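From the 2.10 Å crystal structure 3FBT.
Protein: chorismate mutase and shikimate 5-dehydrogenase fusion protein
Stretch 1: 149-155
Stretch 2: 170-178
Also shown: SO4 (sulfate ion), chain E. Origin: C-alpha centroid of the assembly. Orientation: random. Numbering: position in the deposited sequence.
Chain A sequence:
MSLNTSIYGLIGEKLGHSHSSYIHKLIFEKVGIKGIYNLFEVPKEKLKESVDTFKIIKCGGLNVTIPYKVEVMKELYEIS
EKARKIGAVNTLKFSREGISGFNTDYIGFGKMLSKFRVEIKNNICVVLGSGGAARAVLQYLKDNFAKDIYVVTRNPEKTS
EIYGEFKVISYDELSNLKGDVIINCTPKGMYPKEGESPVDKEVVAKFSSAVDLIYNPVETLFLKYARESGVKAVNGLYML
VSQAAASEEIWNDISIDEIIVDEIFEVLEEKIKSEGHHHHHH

Stretch 1, residues 149-155: IYVVTRN
Stretch 2 (170-178) SYDELSNLK

No direct hydrogen bond joins these stretches; a water bridges them, donating to Thr 153 O and accepting from Tyr 171 N, 2.8 Å from each. Ile 149 to Thr 153 run extended (phi -102 to -134°, psi 115 to 159°), continuing a strand that begins earlier; Tyr 150 and Val 152 point toward the second stretch, while Thr 153 points away. Thr 153 lies nearest Ser 170, CA to CA 5.5 Å.

Ser 170 (phi/psi -87/166°, chi1 p) caps the helix that begins at Tyr 171, its short hydroxyl suiting the place: OG accepts from Glu 173 N at 3.2 Å, and Ser 170 N donates to Glu 173 OE1 (m, t, -83°) at 2.6 Å. Tyr 171 (-63/-33°, chi1 m, chi2 -92°) leaves its backbone sideways, yet its ring reaches the strand. Compact Val 152 (chi1 t) packs against Tyr 171 and Leu 174 (-74/-35°; t, p): CG1 sits 3.7 Å from the Tyr 171 ring centroid, almost on the normal, and Val 152 CG2 lies 4.2 Å from Leu 174 CD1.

The type I turn from Leu 174 ends at Leu 177 (-106/141°; t, 107°), whose CD2 lies over the Tyr 150 ring (m, -92°), 4.2 Å from its centroid; both flat tyrosine rings offer faces to methyls. Arg 154 points away; its N and NH2 bind sulfate O1 (2.7 Å) and O2 (2.6 Å). The contact buries 364 Å², both sides summed; Val 152 contributes most, 92 Å².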

# COMPACT_ATOMS: atom_id res chain seq x y z
N ILE A 149 -36.78 -22.66 -1.44
CA ILE A 149 -35.61 -22.12 -2.14
C ILE A 149 -35.25 -23.04 -3.30
O ILE A 149 -34.92 -24.17 -3.10
CB ILE A 149 -34.42 -22.00 -1.19
CG1 ILE A 149 -34.68 -20.88 -0.17
CG2 ILE A 149 -33.14 -21.64 -1.99
CD1 ILE A 149 -33.89 -21.04 1.16
N TYR A 150 -35.36 -22.56 -4.52
CA TYR A 150 -34.88 -23.32 -5.60
C TYR A 150 -33.53 -22.77 -6.04
O TYR A 150 -33.36 -21.58 -6.07
CB TYR A 150 -35.88 -23.27 -6.78
CG TYR A 150 -37.13 -24.06 -6.44
CD1 TYR A 150 -37.24 -25.41 -6.80
CD2 TYR A 150 -38.19 -23.47 -5.74
CE1 TYR A 150 -38.40 -26.15 -6.47
CE2 TYR A 150 -39.34 -24.18 -5.39
CZ TYR A 150 -39.45 -25.51 -5.77
OH TYR A 150 -40.59 -26.21 -5.42
N VAL A 151 -32.63 -23.66 -6.45
CA VAL A 151 -31.39 -23.28 -7.09
C VAL A 151 -31.43 -23.81 -8.48
O VAL A 151 -31.62 -25.00 -8.68
CB VAL A 151 -30.23 -23.92 -6.35
CG1 VAL A 151 -28.90 -23.65 -7.05
CG2 VAL A 151 -30.23 -23.43 -4.83
N VAL A 152 -31.27 -22.94 -9.47
CA VAL A 152 -31.43 -23.38 -10.83
C VAL A 152 -30.08 -23.34 -11.55
O VAL A 152 -29.43 -22.33 -11.56
CB VAL A 152 -32.38 -22.48 -11.63
CG1 VAL A 152 -32.76 -23.16 -12.96
CG2 VAL A 152 -33.65 -22.09 -10.77
N THR A 153 -29.71 -24.46 -12.18
CA THR A 153 -28.36 -24.66 -12.70
C THR A 153 -28.32 -25.22 -14.15
O THR A 153 -29.27 -25.89 -14.64
CB THR A 153 -27.60 -25.67 -11.75
OG1 THR A 153 -26.29 -25.98 -12.26
CG2 THR A 153 -28.35 -26.95 -11.66
N ARG A 154 -27.20 -25.02 -14.80
CA ARG A 154 -27.00 -25.68 -16.10
C ARG A 154 -26.56 -27.10 -15.91
O ARG A 154 -26.61 -27.91 -16.83
CB ARG A 154 -25.97 -24.94 -16.90
CG ARG A 154 -26.55 -23.82 -17.63
CD ARG A 154 -25.47 -22.89 -18.02
NE ARG A 154 -24.46 -22.82 -16.98
CZ ARG A 154 -23.24 -22.32 -17.20
NH1 ARG A 154 -22.92 -21.88 -18.42
NH2 ARG A 154 -22.34 -22.26 -16.22
N ASN A 155 -26.14 -27.41 -14.70
CA ASN A 155 -25.66 -28.74 -14.33
C ASN A 155 -26.26 -29.32 -13.08
O ASN A 155 -25.62 -29.34 -12.03
CB ASN A 155 -24.14 -28.68 -14.11
CG ASN A 155 -23.49 -30.02 -14.32
OD1 ASN A 155 -23.89 -31.06 -13.73
ND2 ASN A 155 -22.47 -30.03 -15.15
N SER A 170 -33.27 -27.87 -13.21
CA SER A 170 -32.78 -27.35 -14.49
C SER A 170 -33.55 -26.17 -14.99
O SER A 170 -34.67 -25.86 -14.51
CB SER A 170 -32.86 -28.45 -15.57
OG SER A 170 -34.21 -28.88 -15.76
N TYR A 171 -32.99 -25.49 -15.99
CA TYR A 171 -33.68 -24.36 -16.50
C TYR A 171 -35.01 -24.81 -17.12
O TYR A 171 -36.06 -24.10 -17.04
CB TYR A 171 -32.81 -23.55 -17.46
CG TYR A 171 -31.89 -22.59 -16.70
CD1 TYR A 171 -32.27 -21.30 -16.43
CD2 TYR A 171 -30.65 -23.01 -16.19
CE1 TYR A 171 -31.47 -20.45 -15.71
CE2 TYR A 171 -29.84 -22.15 -15.47
CZ TYR A 171 -30.24 -20.87 -15.25
OH TYR A 171 -29.44 -20.02 -14.50
N ASP A 172 -35.00 -26.02 -17.67
CA ASP A 172 -36.23 -26.58 -18.19
C ASP A 172 -37.29 -26.73 -17.14
O ASP A 172 -38.41 -26.39 -17.38
CB ASP A 172 -36.00 -27.96 -18.78
CG ASP A 172 -35.12 -27.92 -19.94
OD1 ASP A 172 -35.29 -27.02 -20.81
OD2 ASP A 172 -34.21 -28.78 -19.96
N GLU A 173 -36.95 -27.30 -16.00
CA GLU A 173 -37.91 -27.47 -14.92
C GLU A 173 -38.43 -26.12 -14.39
O GLU A 173 -39.52 -26.05 -13.80
CB GLU A 173 -37.25 -28.24 -13.79
CG GLU A 173 -36.70 -29.63 -14.17
CD GLU A 173 -35.97 -30.26 -13.00
OE1 GLU A 173 -34.78 -29.94 -12.78
OE2 GLU A 173 -36.61 -31.02 -12.23
N LEU A 174 -37.65 -25.07 -14.58
CA LEU A 174 -37.97 -23.80 -13.94
C LEU A 174 -39.15 -23.26 -14.70
O LEU A 174 -40.01 -22.59 -14.14
CB LEU A 174 -36.82 -22.80 -14.09
CG LEU A 174 -37.13 -21.34 -13.71
CD1 LEU A 174 -37.45 -21.23 -12.20
CD2 LEU A 174 -35.98 -20.46 -14.02
N SER A 175 -39.17 -23.51 -16.01
CA SER A 175 -40.23 -22.97 -16.84
C SER A 175 -41.64 -23.47 -16.45
O SER A 175 -42.63 -22.86 -16.84
CB SER A 175 -39.91 -23.12 -18.33
OG SER A 175 -40.26 -24.40 -18.77
N ASN A 176 -41.72 -24.54 -15.66
CA ASN A 176 -42.96 -24.98 -15.04
C ASN A 176 -43.19 -24.46 -13.60
O ASN A 176 -44.15 -24.86 -12.95
CB ASN A 176 -43.02 -26.51 -14.97
CG ASN A 176 -42.81 -27.18 -16.30
OD1 ASN A 176 -43.40 -26.79 -17.30
ND2 ASN A 176 -41.93 -28.18 -16.34
N LEU A 177 -42.31 -23.59 -13.08
CA LEU A 177 -42.46 -23.20 -11.68
C LEU A 177 -43.00 -21.76 -11.50
O LEU A 177 -42.65 -20.85 -12.23
CB LEU A 177 -41.17 -23.39 -10.91
CG LEU A 177 -41.58 -23.57 -9.45
CD1 LEU A 177 -41.41 -25.03 -9.00
CD2 LEU A 177 -40.87 -22.58 -8.51
N LYS A 178 -43.88 -21.55 -10.51
CA LYS A 178 -44.25 -20.16 -10.21
C LYS A 178 -43.75 -19.80 -8.79
O LYS A 178 -43.65 -20.67 -7.91
CB LYS A 178 -45.75 -19.95 -10.42
CG LYS A 178 -46.22 -18.55 -10.18
CD LYS A 178 -47.73 -18.47 -10.42
CE LYS A 178 -47.99 -18.25 -11.89
NZ LYS A 178 -48.16 -16.79 -12.07
S SO4 E . -24.55 -22.94 -13.17
O1 SO4 E . -25.69 -22.93 -14.14
O2 SO4 E . -23.47 -23.31 -14.08
O3 SO4 E . -24.25 -21.60 -12.63
O4 SO4 E . -24.70 -23.82 -12.02
O HOH W 1 -30.56 -26.44 -17.05